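Local coordinates for lipolytic protein G-D-S-L family (Veillonella parvula DSM 2008, PDB 4RW0) that probably hydrolyses ester bonds of lipid-like or other acylated substrates, acting as a GDSL-type lipase or acylhydrolase, at residues 67-73 with 102-108; 140-144 with 181-185. All coordinates share one frame; numbering follows the deposited sequence.

Interaction 1 of 2, residues 67-73 with 102-108; sequences TRHIFLM and KGMVIIG
His69 and Met104 (a selenomethionine) meet where two parallel strands, 69-73 and 104-108, begin to pair. The CB of Met104 lies over a face of the imidazole, 4.0 Å from the centroid of the His69 ring, a CH-pi contact. A bend at chi3 (-85°) folds the methyl back on the same side of the imidazole, bringing Met104 CE to 3.4 Å from His69 CE1, while the selenium approaches obliquely. Methionine suits this solvent-exposed position because a long, flexible, polarisable side chain can lie along one side of a flat ring. Beyond it, CD1 of Ile106 reaches CB of His69 at 3.9 Å. The other side of the sheet carries Ile70, Leu72, Val105 and Ile107; Leu72 CD1 packs on Val105 CG1 at 4.1 Å.

Five backbone hydrogen bonds set this register, running from Met104 N to Arg68 O at one end to Gly108 N and Leu72 O, 3.0 Å apart, at the other. Gly108, with no side chain, lets the Phe71 ring come close, its CE1 3.7 Å from Gly108 CA. At the entrance, Arg68 NH1 donates to Lys102 O over 2.9 Å, in the plane of both guanidinium and carbonyl. NE forms a salt bridge with Glu5 and NH2 bonds to Val63 O, so three partners fix the rotation of this buried group.

Strand 4-10 pairs with the other edge of 69-73. Helices 48-59 and 85-100 cover the Ile70 and Val105 side, whereas Leu185 at the chain end packs on His69 and Ile106.

Interaction 2 of 2, residues 140-144 with 181-185; sequences IKVID and VFTRL
Lys141 and Val181 meet where edge strand 141-143 faces the C-terminal part of helix 168-182 and Leu185; Ile143, two residues further along the strand, directs its CB the same way. The lysine is best followed outward. Its CB and CG lead away from the strand with chi2 extended (174°), and CD then meets a methyl of the helix, 3.9 Å from Val181 CG1. A bend at chi3 (-83°) sets CE against Leu185 CD2 at 3.5 Å, a close carbon-carbon approach, and a second bend at chi4 directs NZ, 4.1 Å from the same Leu185 CD2. Lysine suits this exposed border: its methylenes can cover Val181 and Leu185, running antiparallel to both side chains, while the ammonium can remain near the surface.

Deeper in, Ile143 offers two atoms to two partners. Its side chain lies slantwise across that of Val181, and its CG1 touches Val181 CG2 at 3.8 Å; the same valine methyl also lies 3.8 Å from Val142 O. Val181 thus divides its branches, CG1 for the lysine and CG2 for the strand at Val142 and Ile143, a task for which a beta-branched residue is well shaped. The tip of Ile143, CD1, meets Phe182 CZ at 3.8 Å. Phe182 has its CB turned from the strand, but the long ring brings its far end back to the isoleucine, the two side chains crossing at about a right angle.

Phe182 also packs edge-to-face on Phe38 and touches Ile106, and Leu185 reaches Ile6. No hydrogen bond joins the two segments: the contact is a side-chain seam between a C-terminal helix and the edge of a parallel sheet, as in the three-layer alpha/beta/alpha sandwich of SGNH hydrolases.

Overall arrangement
Interactions 1 and 2, their centres 10 Å apart, share one parallel sheet ordered 36-40, 4-10, 69-73, 104-108, 141-143. Strand 104-108 joins them: paired with 69-73 in interaction 1, it meets 141-143 along its other edge through probable hydrogen bonds, Ile143 N to Ile107 O (2.8 Å) and Ile107 N to Lys141 O (3.0 Å). A second link is apolar, through Ile106, which touches Ile143 and Phe182 on the face covered by helix 168-182. The sodium ion, held at Asp30, Ile33 and Val36, lies about 13 Å from the His69 side chain and about 10 Å from that of Phe182. Interaction 1 lies within the sheet; interaction 2 joins its edge to the C-terminal helix.

Interaction 1 of 2, residues 67-73 with 102-108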
loop_
_atom_site.group_PDB
_atom_site.type_symbol
_atom_site.label_atom_id
_atom_site.label_comp_id
_atom_site.label_asym_id
_atom_site.label_seq_id
_atom_site.Cartn_x
_atom_site.Cartn_y
_atom_site.Cartn_z
ATOM N N THR A 67 2.733 -8.244 18.571
ATOM C CA THR A 67 1.505 -8.003 17.809
ATOM C C THR A 67 1.558 -6.937 16.703
ATOM O O THR A 67 0.520 -6.632 16.048
ATOM C CB THR A 67 0.367 -7.638 18.724
ATOM O OG1 THR A 67 0.647 -6.374 19.335
ATOM C CG2 THR A 67 0.150 -8.804 19.757
ATOM N N ARG A 68 2.740 -6.387 16.455
ATOM C CA ARG A 68 2.892 -5.388 15.380
ATOM C C ARG A 68 2.579 -5.939 14.015
ATOM O O ARG A 68 2.995 -7.032 13.674
ATOM C CB ARG A 68 4.316 -4.799 15.392
ATOM C CG ARG A 68 4.654 -3.833 14.254
ATOM C CD ARG A 68 6.134 -3.547 14.235
ATOM N NE ARG A 68 6.547 -2.802 15.376
ATOM C CZ ARG A 68 7.585 -3.128 16.162
ATOM N NH1 ARG A 68 8.344 -4.172 15.887
ATOM N NH2 ARG A 68 7.928 -2.327 17.143
ATOM N N HIS A 69 1.865 -5.139 13.212
ATOM C CA HIS A 69 1.744 -5.354 11.798
ATOM C C HIS A 69 2.429 -4.238 11.020
ATOM O O HIS A 69 2.532 -3.087 11.476
ATOM C CB HIS A 69 0.220 -5.499 11.399
ATOM C CG HIS A 69 -0.381 -6.796 11.880
ATOM N ND1 HIS A 69 -0.717 -7.018 13.203
ATOM C CD2 HIS A 69 -0.747 -7.918 11.213
ATOM C CE1 HIS A 69 -1.232 -8.227 13.337
ATOM N NE2 HIS A 69 -1.232 -8.804 12.149
ATOM N N ILE A 70 2.918 -4.593 9.869
ATOM C CA ILE A 70 3.641 -3.707 8.979
ATOM C C ILE A 70 2.963 -3.767 7.626
ATOM O O ILE A 70 2.972 -4.793 6.939
ATOM C CB ILE A 70 5.110 -4.066 8.864
ATOM C CG1 ILE A 70 5.736 -4.069 10.221
ATOM C CG2 ILE A 70 5.860 -3.137 7.912
ATOM C CD1 ILE A 70 7.042 -4.747 10.294
ATOM N N PHE A 71 2.381 -2.638 7.220
ATOM C CA PHE A 71 1.780 -2.544 5.907
ATOM C C PHE A 71 2.793 -2.017 4.876
ATOM O O PHE A 71 3.494 -1.095 5.189
ATOM C CB PHE A 71 0.566 -1.579 5.986
ATOM C CG PHE A 71 0.031 -1.189 4.603
ATOM C CD1 PHE A 71 -0.915 -1.998 3.969
ATOM C CD2 PHE A 71 0.564 -0.143 3.892
ATOM C CE1 PHE A 71 -1.380 -1.696 2.730
ATOM C CE2 PHE A 71 0.088 0.153 2.603
ATOM C CZ PHE A 71 -0.872 -0.662 2.024
ATOM N N LEU A 72 2.888 -2.593 3.689
ATOM C CA LEU A 72 3.778 -2.165 2.643
ATOM C C LEU A 72 2.994 -2.078 1.318
ATOM O O LEU A 72 2.240 -2.975 0.937
ATOM C CB LEU A 72 4.852 -3.229 2.342
ATOM C CG LEU A 72 5.586 -3.751 3.509
ATOM C CD1 LEU A 72 6.517 -4.855 3.063
ATOM C CD2 LEU A 72 6.344 -2.563 4.068
HETATM N N MSE A 73 3.288 -1.060 0.569
HETATM C CA MSE A 73 2.759 -0.949 -0.793
HETATM C C MSE A 73 3.580 0.022 -1.589
HETATM O O MSE A 73 3.772 1.200 -1.157
HETATM C CB MSE A 73 1.266 -0.488 -0.719
HETATM C CG MSE A 73 0.775 -0.291 -2.115
HETATM SE SE MSE A 73 -1.197 0.176 -2.114
HETATM C CE MSE A 73 -1.226 1.945 -1.181
ATOM N N LYS A 102 10.386 -8.000 11.738
ATOM C CA LYS A 102 9.982 -7.108 12.845
ATOM C C LYS A 102 8.491 -7.052 13.111
ATOM O O LYS A 102 8.042 -6.412 14.054
ATOM C CB LYS A 102 10.454 -5.659 12.549
ATOM C CG LYS A 102 11.967 -5.554 12.358
ATOM C CD LYS A 102 12.626 -5.635 13.708
ATOM C CE LYS A 102 14.128 -5.666 13.513
ATOM N NZ LYS A 102 14.707 -5.783 14.860
ATOM N N GLY A 103 7.727 -7.730 12.275
ATOM C CA GLY A 103 6.297 -7.787 12.465
ATOM C C GLY A 103 5.625 -8.663 11.397
ATOM O O GLY A 103 6.261 -9.222 10.529
HETATM N N MSE A 104 4.325 -8.746 11.491
HETATM C CA MSE A 104 3.482 -9.491 10.509
HETATM C C MSE A 104 3.087 -8.521 9.421
HETATM O O MSE A 104 2.490 -7.458 9.693
HETATM C CB MSE A 104 2.262 -9.985 11.299
HETATM C CG MSE A 104 2.629 -11.093 12.327
HETATM SE SE MSE A 104 1.069 -11.543 13.390
HETATM C CE MSE A 104 1.200 -10.154 14.763
ATOM N N VAL A 105 3.385 -8.878 8.187
ATOM C CA VAL A 105 3.288 -8.007 7.066
ATOM C C VAL A 105 1.878 -8.080 6.469
ATOM O O VAL A 105 1.238 -9.127 6.470
ATOM C CB VAL A 105 4.295 -8.405 5.999
ATOM C CG1 VAL A 105 4.075 -7.694 4.706
ATOM C CG2 VAL A 105 5.725 -8.107 6.470
ATOM N N ILE A 106 1.425 -6.940 6.003
ATOM C CA ILE A 106 0.199 -6.813 5.175
ATOM C C ILE A 106 0.578 -6.123 3.912
ATOM O O ILE A 106 1.215 -5.067 3.936
ATOM C CB ILE A 106 -0.881 -6.020 5.919
ATOM C CG1 ILE A 106 -1.205 -6.683 7.234
ATOM C CG2 ILE A 106 -2.106 -5.895 5.026
ATOM C CD1 ILE A 106 -1.927 -5.790 8.213
ATOM N N ILE A 107 0.201 -6.718 2.787
ATOM C CA ILE A 107 0.544 -6.217 1.502
ATOM C C ILE A 107 -0.624 -5.465 0.839
ATOM O O ILE A 107 -1.745 -5.973 0.842
ATOM C CB ILE A 107 0.928 -7.405 0.555
ATOM C CG1 ILE A 107 2.150 -8.132 1.082
ATOM C CG2 ILE A 107 1.270 -6.916 -0.827
ATOM C CD1 ILE A 107 2.438 -9.423 0.342
ATOM N N GLY A 108 -0.359 -4.278 0.290
ATOM C CA GLY A 108 -1.368 -3.546 -0.468
ATOM C C GLY A 108 -1.082 -3.675 -1.923
ATOM O O GLY A 108 0.074 -3.640 -2.329
#

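Interaction 2 of 2, residues 140-144 with 181-185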
loop_
_atom_site.group_PDB
_atom_site.type_symbol
_atom_site.label_atom_id
_atom_site.label_comp_id
_atom_site.label_asym_id
_atom_site.label_seq_id
_atom_site.Cartn_x
_atom_site.Cartn_y
_atom_site.Cartn_z
ATOM N N ILE A 140 0.054 -14.468 3.948
ATOM C CA ILE A 140 0.143 -13.027 4.252
ATOM C C ILE A 140 -1.141 -12.375 3.814
ATOM O O ILE A 140 -1.572 -12.591 2.710
ATOM C CB ILE A 140 1.291 -12.404 3.456
ATOM C CG1 ILE A 140 2.617 -12.969 3.965
ATOM C CG2 ILE A 140 1.286 -10.881 3.530
ATOM C CD1 ILE A 140 3.730 -12.733 2.981
ATOM N N LYS A 141 -1.710 -11.534 4.651
ATOM C CA LYS A 141 -2.899 -10.778 4.250
ATOM C C LYS A 141 -2.656 -9.743 3.178
ATOM O O LYS A 141 -1.623 -9.122 3.161
ATOM C CB LYS A 141 -3.521 -10.153 5.461
ATOM C CG LYS A 141 -4.529 -11.099 6.070
ATOM C CD LYS A 141 -5.045 -10.527 7.347
ATOM C CE LYS A 141 -4.092 -10.849 8.474
ATOM N NZ LYS A 141 -4.494 -12.130 9.112
ATOM N N VAL A 142 -3.601 -9.638 2.242
ATOM C CA VAL A 142 -3.566 -8.741 1.121
ATOM C C VAL A 142 -4.757 -7.744 1.160
ATOM O O VAL A 142 -5.891 -8.115 1.440
ATOM C CB VAL A 142 -3.613 -9.511 -0.201
ATOM C CG1 VAL A 142 -3.816 -8.581 -1.373
ATOM C CG2 VAL A 142 -2.336 -10.277 -0.393
ATOM N N ILE A 143 -4.477 -6.479 0.876
ATOM C CA ILE A 143 -5.521 -5.493 0.620
ATOM C C ILE A 143 -5.543 -5.089 -0.854
ATOM O O ILE A 143 -4.627 -4.416 -1.352
ATOM C CB ILE A 143 -5.380 -4.227 1.529
ATOM C CG1 ILE A 143 -5.239 -4.596 3.004
ATOM C CG2 ILE A 143 -6.560 -3.257 1.262
ATOM C CD1 ILE A 143 -4.839 -3.423 3.913
ATOM N N ASP A 144 -6.598 -5.486 -1.565
ATOM C CA ASP A 144 -6.683 -5.301 -3.030
ATOM C C ASP A 144 -7.275 -3.957 -3.346
ATOM O O ASP A 144 -8.466 -3.859 -3.746
ATOM C CB ASP A 144 -7.524 -6.421 -3.701
ATOM C CG ASP A 144 -7.529 -6.333 -5.235
ATOM O OD1 ASP A 144 -6.864 -5.487 -5.877
ATOM O OD2 ASP A 144 -8.241 -7.136 -5.854
ATOM N N VAL A 181 -9.654 -5.769 6.402
ATOM C CA VAL A 181 -8.506 -6.564 6.937
ATOM C C VAL A 181 -8.150 -6.105 8.300
ATOM O O VAL A 181 -8.071 -6.922 9.237
ATOM C CB VAL A 181 -7.298 -6.401 6.013
ATOM C CG1 VAL A 181 -5.971 -6.826 6.695
ATOM C CG2 VAL A 181 -7.520 -7.151 4.734
ATOM N N PHE A 182 -8.005 -4.782 8.507
ATOM C CA PHE A 182 -7.510 -4.273 9.786
ATOM C C PHE A 182 -8.434 -4.525 10.955
ATOM O O PHE A 182 -7.977 -4.646 12.100
ATOM C CB PHE A 182 -7.203 -2.754 9.777
ATOM C CG PHE A 182 -6.122 -2.327 8.816
ATOM C CD1 PHE A 182 -4.973 -3.096 8.614
ATOM C CD2 PHE A 182 -6.213 -1.116 8.184
ATOM C CE1 PHE A 182 -3.972 -2.652 7.750
ATOM C CE2 PHE A 182 -5.229 -0.682 7.293
ATOM C CZ PHE A 182 -4.112 -1.465 7.085
ATOM N N THR A 183 -9.731 -4.522 10.699
ATOM C CA THR A 183 -10.723 -4.721 11.739
ATOM C C THR A 183 -10.725 -6.156 12.290
ATOM O O THR A 183 -11.129 -6.394 13.415
ATOM C CB THR A 183 -12.130 -4.329 11.201
ATOM O OG1 THR A 183 -12.148 -2.911 11.003
ATOM C CG2 THR A 183 -13.125 -4.580 12.189
ATOM N N ARG A 184 -10.286 -7.104 11.503
ATOM C CA ARG A 184 -10.300 -8.481 11.900
ATOM C C ARG A 184 -8.977 -8.909 12.560
ATOM O O ARG A 184 -8.819 -10.069 12.888
ATOM C CB ARG A 184 -10.547 -9.359 10.667
ATOM C CG ARG A 184 -11.955 -9.363 10.066
ATOM C CD ARG A 184 -11.945 -10.326 8.863
ATOM N NE ARG A 184 -13.219 -10.468 8.140
ATOM C CZ ARG A 184 -14.095 -11.470 8.294
ATOM N NH1 ARG A 184 -13.882 -12.445 9.178
ATOM N NH2 ARG A 184 -15.209 -11.491 7.565
ATOM N N LEU A 185 -8.013 -8.005 12.711
ATOM C CA LEU A 185 -6.773 -8.328 13.418
ATOM C C LEU A 185 -7.047 -8.248 14.926
ATOM O O LEU A 185 -6.545 -9.098 15.661
ATOM C CB LEU A 185 -5.615 -7.380 13.052
ATOM C CG LEU A 185 -5.325 -7.170 11.569
ATOM C CD1 LEU A 185 -4.281 -6.066 11.419
ATOM C CD2 LEU A 185 -4.847 -8.425 10.875
#